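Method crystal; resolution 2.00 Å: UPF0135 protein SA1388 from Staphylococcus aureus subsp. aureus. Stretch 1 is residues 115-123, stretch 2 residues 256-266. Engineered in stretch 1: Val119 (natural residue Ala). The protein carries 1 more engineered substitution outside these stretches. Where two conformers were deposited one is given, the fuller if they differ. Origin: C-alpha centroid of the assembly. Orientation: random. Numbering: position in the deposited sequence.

Stretch 1, residues 115-123: MLAKVMGLK
Stretch 2 (256-266) DFAADIKSKLN

A helix that ends against another helix leaves carbonyl groups without their usual amide partners, and a long side chain from the neighbour can serve them. UPF0135 protein SA1388 offers a compact example. Residues 115-119 are helical, and 256-264 form the end of a second helix; the two meet with Met120 over Ile261, their CA atoms 5.7 Å apart, and together bury 394 Å².

Both helices end in a Schellman motif. In the first, Gly121 takes positive phi (77/23), and Gly121 N bonds to Lys118 O (2.9 Å) while Leu122 N bonds to Ala117 O (3.0 Å). Positive phi by itself favours glycine, and here a CB would point toward the second helix and lie 3.1 Å from Lys264 NZ, a tight fit. Leu122 then leaves in an extended conformation (-84/162). In the second, Asn266 takes the positive phi (53/52), with Asn266 N to Ser263 O at 3.2 Å.

Lys264 makes the direct hydrogen bond between the stretches. Its CA-to-CB bond points toward the first stretch, and chi1 m followed by three t angles extends the chain until Lys264 NZ donates to Met120 O at 3.2 Å. Lys264 NZ also forms a salt bridge with Asp260 OD2 (2.7 Å), one turn earlier, where chi1 t and chi2 64° bring the carboxylate within reach. A water donates to both Met120 O (2.8 Å) and Asp260 OD2 (2.7 Å), a second, bridged link. The aliphatic part of the lysine is used as well: Lys264 CD packs 3.5 Å from Val119 O.

Beneath this lies an apolar layer centred on Met120, whose unbranched side chain (m, t, t) runs extended across the second helix. Met120 CG sits 3.6 Å from Ile261 CG2, Met120 SD 4.4 Å from Phe257 CZ, and Met120 CE 3.9 Å from Leu265 CD1, so one flexible chain touches three differently shaped neighbours. Ile261 points toward the first stretch, and chi1 p with chi2 t sets its CG2 against that methionine. Phe257 (chi1 t, chi2 55°) starts sideways but brings its ring nearer; Leu122 CD2, from an m,t rotamer, approaches Phe257 CE1 obliquely at 4.0 Å.

Leu265, with chi1 -73° and chi2 156°, also starts sideways and turns its end inward. Leu116 does likewise, its m,t rotamer bringing Leu116 CD2 within 4.0 Å of Leu265 CD2. Leu265 CD2 also meets Val119 CG1 at 3.7 Å; Val119, an engineered residue replacing the natural alanine, has chi1 t. The buried leucines thus fill the apolar layer.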

# COMPACT_ATOMS: atom_id res chain seq x y z
N MET B 115 -11.21 22.41 -28.24
CA MET B 115 -10.46 22.67 -29.47
C MET B 115 -10.58 21.55 -30.49
O MET B 115 -10.82 21.80 -31.68
CB MET B 115 -8.99 22.90 -29.17
CG MET B 115 -8.72 24.21 -28.43
SD MET B 115 -7.08 24.19 -27.78
CE MET B 115 -7.08 25.61 -26.64
N LEU B 116 -10.43 20.32 -30.03
CA LEU B 116 -10.62 19.16 -30.89
C LEU B 116 -12.03 19.11 -31.50
O LEU B 116 -12.18 18.98 -32.70
CB LEU B 116 -10.29 17.86 -30.13
CG LEU B 116 -8.79 17.61 -29.99
CD1 LEU B 116 -8.56 16.50 -28.92
CD2 LEU B 116 -8.12 17.28 -31.37
N ALA B 117 -13.05 19.29 -30.67
CA ALA B 117 -14.43 19.26 -31.14
C ALA B 117 -14.71 20.35 -32.19
O ALA B 117 -15.32 20.08 -33.25
CB ALA B 117 -15.42 19.38 -29.95
N LYS B 118 -14.20 21.53 -31.93
CA LYS B 118 -14.33 22.66 -32.86
C LYS B 118 -13.64 22.36 -34.18
O LYS B 118 -14.23 22.55 -35.22
CB LYS B 118 -13.79 23.95 -32.22
CG LYS B 118 -14.73 24.57 -31.18
CD LYS B 118 -16.00 25.12 -31.84
CE LYS B 118 -16.86 25.98 -30.89
NZ LYS B 118 -18.27 26.07 -31.44
N VAL B 119 -12.42 21.81 -34.14
CA VAL B 119 -11.72 21.48 -35.38
C VAL B 119 -12.43 20.37 -36.18
O VAL B 119 -12.38 20.31 -37.39
CB VAL B 119 -10.26 21.10 -35.12
CG1 VAL B 119 -9.56 20.75 -36.45
CG2 VAL B 119 -9.58 22.18 -34.47
N MET B 120 -13.12 19.50 -35.47
CA MET B 120 -13.96 18.48 -36.11
C MET B 120 -15.29 18.97 -36.63
O MET B 120 -15.99 18.19 -37.27
CB MET B 120 -14.19 17.34 -35.14
CG MET B 120 -12.94 16.60 -34.79
SD MET B 120 -13.30 15.38 -33.54
CE MET B 120 -11.66 15.00 -32.88
N GLY B 121 -15.62 20.23 -36.38
CA GLY B 121 -16.88 20.81 -36.85
C GLY B 121 -18.10 20.41 -36.07
O GLY B 121 -19.19 20.47 -36.60
N LEU B 122 -17.92 20.00 -34.82
CA LEU B 122 -19.03 19.46 -34.03
C LEU B 122 -19.81 20.57 -33.38
O LEU B 122 -19.32 21.71 -33.28
CB LEU B 122 -18.54 18.49 -32.97
CG LEU B 122 -17.64 17.37 -33.50
CD1 LEU B 122 -17.17 16.46 -32.37
CD2 LEU B 122 -18.31 16.60 -34.66
N LYS B 123 -21.03 20.23 -32.96
CA LYS B 123 -21.98 21.15 -32.34
C LYS B 123 -22.29 20.67 -30.93
O LYS B 123 -21.92 19.55 -30.55
CB LYS B 123 -23.31 21.16 -33.11
CG LYS B 123 -23.23 21.59 -34.57
CD LYS B 123 -22.80 23.04 -34.73
CE LYS B 123 -22.83 23.50 -36.16
NZ LYS B 123 -22.45 24.92 -36.20
N ASP B 256 -17.33 7.06 -42.06
CA ASP B 256 -17.39 8.38 -42.67
C ASP B 256 -16.94 9.45 -41.69
O ASP B 256 -16.25 10.39 -42.08
CB ASP B 256 -18.80 8.69 -43.17
CG ASP B 256 -19.15 7.91 -44.45
OD1 ASP B 256 -18.29 7.20 -45.02
OD2 ASP B 256 -20.28 8.04 -44.88
N PHE B 257 -17.34 9.30 -40.42
CA PHE B 257 -16.88 10.19 -39.37
C PHE B 257 -15.37 10.10 -39.19
O PHE B 257 -14.69 11.14 -39.15
CB PHE B 257 -17.60 9.94 -38.05
CG PHE B 257 -17.22 10.91 -36.98
CD1 PHE B 257 -17.34 12.27 -37.19
CD2 PHE B 257 -16.70 10.46 -35.77
CE1 PHE B 257 -16.94 13.18 -36.23
CE2 PHE B 257 -16.35 11.36 -34.80
CZ PHE B 257 -16.49 12.73 -35.03
N ALA B 258 -14.85 8.88 -39.10
CA ALA B 258 -13.40 8.69 -39.04
C ALA B 258 -12.65 9.39 -40.20
O ALA B 258 -11.64 10.07 -39.97
CB ALA B 258 -13.03 7.19 -38.97
N ALA B 259 -13.16 9.24 -41.41
CA ALA B 259 -12.51 9.87 -42.59
C ALA B 259 -12.56 11.35 -42.54
O ALA B 259 -11.61 12.06 -42.92
CB ALA B 259 -13.17 9.38 -43.88
N ASP B 260 -13.71 11.86 -42.12
CA ASP B 260 -13.90 13.32 -42.01
C ASP B 260 -12.92 13.96 -41.03
O ASP B 260 -12.33 15.00 -41.31
CB ASP B 260 -15.33 13.63 -41.56
CG ASP B 260 -15.67 15.04 -41.71
OD1 ASP B 260 -15.69 15.52 -42.86
OD2 ASP B 260 -15.91 15.70 -40.69
N ILE B 261 -12.74 13.34 -39.87
CA ILE B 261 -11.90 13.95 -38.87
C ILE B 261 -10.39 13.74 -39.22
O ILE B 261 -9.57 14.58 -38.90
CB ILE B 261 -12.31 13.60 -37.38
CG1 ILE B 261 -11.99 12.16 -36.98
CG2 ILE B 261 -13.82 14.01 -37.11
CD1 ILE B 261 -12.46 11.81 -35.57
N LYS B 262 -10.07 12.65 -39.93
CA LYS B 262 -8.74 12.43 -40.46
C LYS B 262 -8.35 13.59 -41.36
O LYS B 262 -7.24 14.14 -41.21
CB LYS B 262 -8.66 11.12 -41.27
CG LYS B 262 -7.28 10.87 -41.95
CD LYS B 262 -7.23 9.62 -42.81
CE LYS B 262 -5.83 9.41 -43.40
NZ LYS B 262 -5.74 8.27 -44.31
N SER B 263 -9.27 13.99 -42.26
CA SER B 263 -9.06 15.11 -43.13
C SER B 263 -8.98 16.46 -42.39
O SER B 263 -8.04 17.25 -42.59
CB SER B 263 -10.17 15.09 -44.22
OG SER B 263 -10.08 16.21 -45.01
N LYS B 264 -9.90 16.70 -41.48
CA LYS B 264 -9.96 17.98 -40.79
C LYS B 264 -8.73 18.23 -39.90
O LYS B 264 -8.27 19.36 -39.80
CB LYS B 264 -11.22 18.09 -39.93
CG LYS B 264 -12.45 18.39 -40.75
CD LYS B 264 -13.75 18.45 -39.97
CE LYS B 264 -14.89 18.85 -40.95
NZ LYS B 264 -16.19 18.34 -40.44
N LEU B 265 -8.23 17.18 -39.26
CA LEU B 265 -7.05 17.30 -38.43
C LEU B 265 -5.72 16.96 -39.15
O LEU B 265 -4.67 16.93 -38.49
CB LEU B 265 -7.19 16.41 -37.18
CG LEU B 265 -8.17 16.91 -36.11
CD1 LEU B 265 -8.68 15.77 -35.23
CD2 LEU B 265 -7.48 17.92 -35.24
N ASN B 266 -5.78 16.67 -40.45
CA ASN B 266 -4.63 16.31 -41.29
C ASN B 266 -3.80 15.17 -40.69
O ASN B 266 -2.58 15.25 -40.53
CB ASN B 266 -3.76 17.56 -41.47
CG ASN B 266 -2.82 17.43 -42.63
OD1 ASN B 266 -3.12 16.79 -43.63
ND2 ASN B 266 -1.65 18.07 -42.52
O HOH W 1 -17.18 15.91 -38.33